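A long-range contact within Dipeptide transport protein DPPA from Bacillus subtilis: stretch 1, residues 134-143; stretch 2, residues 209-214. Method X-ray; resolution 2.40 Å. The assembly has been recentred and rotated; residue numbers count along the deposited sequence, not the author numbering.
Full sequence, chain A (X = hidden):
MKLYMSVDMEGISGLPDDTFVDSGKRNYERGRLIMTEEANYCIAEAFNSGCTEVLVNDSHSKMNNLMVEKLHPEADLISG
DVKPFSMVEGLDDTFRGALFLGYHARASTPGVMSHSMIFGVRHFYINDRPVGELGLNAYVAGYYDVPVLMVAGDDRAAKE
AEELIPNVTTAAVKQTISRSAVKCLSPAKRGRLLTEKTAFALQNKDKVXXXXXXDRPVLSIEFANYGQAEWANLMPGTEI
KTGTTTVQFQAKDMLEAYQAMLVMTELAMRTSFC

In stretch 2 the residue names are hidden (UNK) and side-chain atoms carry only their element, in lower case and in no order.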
ATOM      1  N   LEU A 134     -27.481 -27.812   1.702  1.00 36.73           N
ATOM      2  CA  LEU A 134     -28.528 -28.396   2.523  1.00 37.50           C
ATOM      3  C   LEU A 134     -28.790 -29.847   2.135  1.00 37.35           C
ATOM      4  O   LEU A 134     -28.788 -30.735   2.988  1.00 36.62           O
ATOM      5  CB  LEU A 134     -29.796 -27.568   2.374  1.00 37.09           C
ATOM      6  CG  LEU A 134     -30.855 -27.758   3.444  1.00 39.34           C
ATOM      7  CD1 LEU A 134     -31.771 -26.537   3.455  1.00 38.31           C
ATOM      8  CD2 LEU A 134     -31.625 -29.034   3.179  1.00 41.27           C
ATOM      9  N   GLY A 135     -28.989 -30.073   0.841  1.00 36.94           N
ATOM     10  CA  GLY A 135     -29.264 -31.405   0.349  1.00 36.94           C
ATOM     11  C   GLY A 135     -28.108 -32.353   0.535  1.00 36.65           C
ATOM     12  O   GLY A 135     -28.293 -33.445   1.064  1.00 37.63           O
ATOM     13  N   LEU A 136     -26.916 -31.954   0.104  1.00 36.72           N
ATOM     14  CA  LEU A 136     -25.759 -32.822   0.261  1.00 36.82           C
ATOM     15  C   LEU A 136     -25.538 -33.194   1.725  1.00 37.52           C
ATOM     16  O   LEU A 136     -25.275 -34.355   2.034  1.00 36.84           O
ATOM     17  CB  LEU A 136     -24.493 -32.155  -0.281  1.00 37.19           C
ATOM     18  CG  LEU A 136     -24.287 -32.123  -1.794  1.00 39.86           C
ATOM     19  CD1 LEU A 136     -22.918 -31.483  -2.096  1.00 39.98           C
ATOM     20  CD2 LEU A 136     -24.345 -33.532  -2.371  1.00 36.90           C
ATOM     21  N   ASN A 137     -25.641 -32.219   2.626  1.00 36.76           N
ATOM     22  CA  ASN A 137     -25.422 -32.512   4.036  1.00 36.92           C
ATOM     23  C   ASN A 137     -26.515 -33.437   4.588  1.00 37.71           C
ATOM     24  O   ASN A 137     -26.249 -34.294   5.441  1.00 36.09           O
ATOM     25  CB  ASN A 137     -25.337 -31.221   4.861  1.00 37.01           C
ATOM     26  CG  ASN A 137     -24.211 -30.296   4.397  1.00 36.34           C
ATOM     27  OD1 ASN A 137     -23.276 -30.721   3.713  1.00 38.15           O
ATOM     28  ND2 ASN A 137     -24.296 -29.037   4.775  1.00 33.81           N
ATOM     29  N   ALA A 138     -27.735 -33.283   4.077  1.00 36.07           N
ATOM     30  CA  ALA A 138     -28.837 -34.120   4.519  1.00 35.62           C
ATOM     31  C   ALA A 138     -28.571 -35.551   4.069  1.00 35.88           C
ATOM     32  O   ALA A 138     -28.791 -36.502   4.821  1.00 34.42           O
ATOM     33  CB  ALA A 138     -30.158 -33.610   3.944  1.00 35.06           C
ATOM     34  N   TYR A 139     -28.073 -35.700   2.843  1.00 37.07           N
ATOM     35  CA  TYR A 139     -27.768 -37.022   2.309  1.00 36.31           C
ATOM     36  C   TYR A 139     -26.665 -37.706   3.111  1.00 37.63           C
ATOM     37  O   TYR A 139     -26.716 -38.921   3.324  1.00 37.34           O
ATOM     38  CB  TYR A 139     -27.358 -36.932   0.839  1.00 36.82           C
ATOM     39  CG  TYR A 139     -28.517 -36.994  -0.128  1.00 37.82           C
ATOM     40  CD1 TYR A 139     -28.574 -36.143  -1.227  1.00 37.28           C
ATOM     41  CD2 TYR A 139     -29.554 -37.908   0.052  1.00 38.65           C
ATOM     42  CE1 TYR A 139     -29.634 -36.192  -2.124  1.00 37.26           C
ATOM     43  CE2 TYR A 139     -30.622 -37.970  -0.842  1.00 38.06           C
ATOM     44  CZ  TYR A 139     -30.655 -37.105  -1.929  1.00 38.40           C
ATOM     45  OH  TYR A 139     -31.702 -37.154  -2.827  1.00 37.79           O
ATOM     46  N   VAL A 140     -25.662 -36.945   3.550  1.00 37.27           N
ATOM     47  CA  VAL A 140     -24.590 -37.546   4.339  1.00 36.68           C
ATOM     48  C   VAL A 140     -25.176 -37.955   5.686  1.00 36.49           C
ATOM     49  O   VAL A 140     -24.789 -38.963   6.251  1.00 37.89           O
ATOM     50  CB  VAL A 140     -23.410 -36.573   4.558  1.00 36.96           C
ATOM     51  CG1 VAL A 140     -22.398 -37.200   5.513  1.00 34.11           C
ATOM     52  CG2 VAL A 140     -22.749 -36.254   3.224  1.00 34.82           C
ATOM     53  N   ALA A 141     -26.112 -37.165   6.192  1.00 36.23           N
ATOM     54  CA  ALA A 141     -26.754 -37.486   7.451  1.00 37.79           C
ATOM     55  C   ALA A 141     -27.529 -38.789   7.247  1.00 41.25           C
ATOM     56  O   ALA A 141     -27.556 -39.657   8.124  1.00 41.60           O
ATOM     57  CB  ALA A 141     -27.706 -36.366   7.858  1.00 36.88           C
ATOM     58  N   GLY A 142     -28.148 -38.920   6.073  1.00 40.92           N
ATOM     59  CA  GLY A 142     -28.915 -40.107   5.753  1.00 42.07           C
ATOM     60  C   GLY A 142     -28.064 -41.362   5.736  1.00 42.99           C
ATOM     61  O   GLY A 142     -28.505 -42.428   6.161  1.00 42.70           O
ATOM     62  N   TYR A 143     -26.838 -41.233   5.242  1.00 43.29           N
ATOM     63  CA  TYR A 143     -25.915 -42.355   5.182  1.00 43.54           C
ATOM     64  C   TYR A 143     -25.748 -42.971   6.563  1.00 43.78           C
ATOM     65  O   TYR A 143     -25.548 -44.172   6.686  1.00 43.38           O
ATOM     66  CB  TYR A 143     -24.552 -41.892   4.680  1.00 44.03           C
ATOM     67  CG  TYR A 143     -23.542 -43.007   4.576  1.00 44.59           C
ATOM     68  CD1 TYR A 143     -23.505 -43.837   3.462  1.00 43.94           C
ATOM     69  CD2 TYR A 143     -22.640 -43.251   5.622  1.00 45.21           C
ATOM     70  CE1 TYR A 143     -22.593 -44.894   3.383  1.00 45.15           C
ATOM     71  CE2 TYR A 143     -21.725 -44.305   5.559  1.00 44.57           C
ATOM     72  CZ  TYR A 143     -21.707 -45.123   4.429  1.00 45.29           C
ATOM     73  OH  TYR A 143     -20.797 -46.160   4.345  1.00 44.52           O
ATOM     74  N   UNK A 209     -37.809 -38.686   8.865  1.00 55.23           N
ATOM     75  CA  UNK A 209     -36.964 -39.808   8.486  1.00 55.58           C
ATOM     76  C   UNK A 209     -35.681 -39.370   7.803  1.00 54.49           C
ATOM     77  O   UNK A 209     -35.630 -38.319   7.166  1.00 54.45           O
ATOM     78  n   UNK A 209     -40.445 -44.945   7.159  1.00 67.77           N
ATOM     79  c   UNK A 209     -37.724 -40.767   7.564  1.00 57.77           C
ATOM     80  c   UNK A 209     -38.738 -41.657   8.266  1.00 60.73           C
ATOM     81  c   UNK A 209     -39.229 -42.737   7.321  1.00 64.00           C
ATOM     82  c   UNK A 209     -40.090 -43.771   8.039  1.00 67.15           C
ATOM     83  N   UNK A 210     -34.621 -40.176   7.934  1.00 53.51           N
ATOM     84  CA  UNK A 210     -33.324 -39.876   7.326  1.00 52.71           C
ATOM     85  C   UNK A 210     -33.444 -39.809   5.810  1.00 52.16           C
ATOM     86  O   UNK A 210     -34.191 -40.576   5.209  1.00 51.45           O
ATOM     87  c   UNK A 210     -33.044 -41.418   9.104  1.00 53.17           C
ATOM     88  c   UNK A 210     -32.450 -41.047   7.780  1.00 52.65           C
ATOM     89  c   UNK A 210     -34.526 -41.361   8.802  1.00 53.76           C
ATOM     90  N   UNK A 211     -32.717 -38.878   5.201  1.00 51.19           N
ATOM     91  CA  UNK A 211     -32.740 -38.727   3.757  1.00 49.76           C
ATOM     92  C   UNK A 211     -31.774 -39.757   3.175  1.00 49.80           C
ATOM     93  O   UNK A 211     -30.625 -39.441   2.854  1.00 49.46           O
ATOM     94  c   UNK A 211     -32.139 -35.524   1.660  1.00 52.76           C
ATOM     95  c   UNK A 211     -32.291 -37.320   3.366  1.00 50.23           C
ATOM     96  c   UNK A 211     -33.302 -37.645   1.100  1.00 52.18           C
ATOM     97  c   UNK A 211     -33.013 -36.649   2.196  1.00 51.95           C
ATOM     98  N   UNK A 212     -32.241 -40.991   3.048  1.00 49.04           N
ATOM     99  CA  UNK A 212     -31.411 -42.069   2.536  1.00 48.16           C
ATOM    100  C   UNK A 212     -30.896 -41.797   1.127  1.00 48.46           C
ATOM    101  O   UNK A 212     -31.674 -41.521   0.206  1.00 47.86           O
ATOM    102  o   UNK A 212     -32.683 -43.639   3.869  1.00 48.46           O
ATOM    103  c   UNK A 212     -31.267 -44.554   2.135  1.00 48.07           C
ATOM    104  c   UNK A 212     -32.181 -43.401   2.548  1.00 48.82           C
ATOM    105  N   UNK A 213     -29.567 -41.857   0.945  1.00 47.49           N
ATOM    106  CA  UNK A 213     -28.959 -41.617  -0.361  1.00 47.61           C
ATOM    107  C   UNK A 213     -28.794 -42.915  -1.134  1.00 48.10           C
ATOM    108  O   UNK A 213     -28.806 -43.997  -0.554  1.00 48.16           O
ATOM    109  c   UNK A 213     -27.616 -41.012   0.011  1.00 47.53           C
ATOM    110  c   UNK A 213     -27.245 -41.842   1.207  1.00 46.82           C
ATOM    111  c   UNK A 213     -28.537 -41.874   2.000  1.00 46.62           C
ATOM    112  N   UNK A 214     -28.644 -42.824  -2.460  1.00 49.22           N
ATOM    113  CA  UNK A 214     -28.467 -44.009  -3.304  1.00 49.73           C
ATOM    114  C   UNK A 214     -27.216 -44.773  -2.867  1.00 51.42           C
ATOM    115  O   UNK A 214     -26.320 -44.197  -2.252  1.00 50.41           O
ATOM    116  c   UNK A 214     -28.729 -41.601  -3.275  1.00 48.34           C
ATOM    117  c   UNK A 214     -29.090 -42.146  -4.633  1.00 49.84           C
ATOM    118  c   UNK A 214     -28.295 -43.417  -4.699  1.00 50.18           C
TER

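Position 209 carries five side-chain atoms, four carbons in an unbranched row ending in a nitrogen. The chain is extended, and its CB, the nearest side-chain atom, is 9.0 Å from CA of Gly142. A row of this length with a terminal nitrogen is Lys209.

Position 210 has three carbons that close a ring onto its own backbone nitrogen. Its CB points toward the helix and lies 4.2 Å from CA of Gly142. The ring makes it Pro210.

Position 211 has four carbons, forked at the second. One branch end sits 3.6 Å from CB of Ala138 and over a face of the Tyr139 ring; the other lies 3.3 Å from CE2 of Tyr139. A fork one carbon beyond CB is Leu211. Its CD1 makes a CH-pi contact 4.0 Å from the centroid of the Tyr139 ring, 20° off the normal.

Position 212 shows one carbon bearing an oxygen and a second carbon, and its CB points away from the helix. A branched CB with one oxygen and one carbon is Thr212. Its backbone takes part instead: its O lies 3.8 Å from CE2 of Tyr139, at the ring edge.

Position 213 again closes three carbons into a ring on the backbone nitrogen, and, as at Pro210, its CB points toward the helix. Its CB is 3.7 Å from CD2 of Tyr139. This is Pro213, whose CG reaches 3.6 Å from O of Tyr139 and whose CD lies 3.7 Å from N of Tyr143.

Position 214 has the same three-carbon ring, but its CB points sideways. It is Pro214, whose CD is 4.8 Å from CE2 of Tyr139.

The contact is built on shape, with no hydrogen bond between the stretches. The helix satisfies its own backbone, as in Tyr143 N to Tyr139 O (3.0 Å), and the loop packs against it with leucine and proline carbon. Gly142 is what permits the close approach: its CA lies 3.4 Å from O of Leu211 in a nearly straight CA-H...O contact, and an ideal CB there would fall 1.9 Å from that same O, a clash. One turn earlier, Tyr139 supplies the broad surface that Leu211 and Pro213 cover. The rule to read is a glycine for proximity, an aromatic ring for area, and a loop whose threonine side chain turns outward between two residues that point in.

Stretch 2 (209-214) KPLTPP
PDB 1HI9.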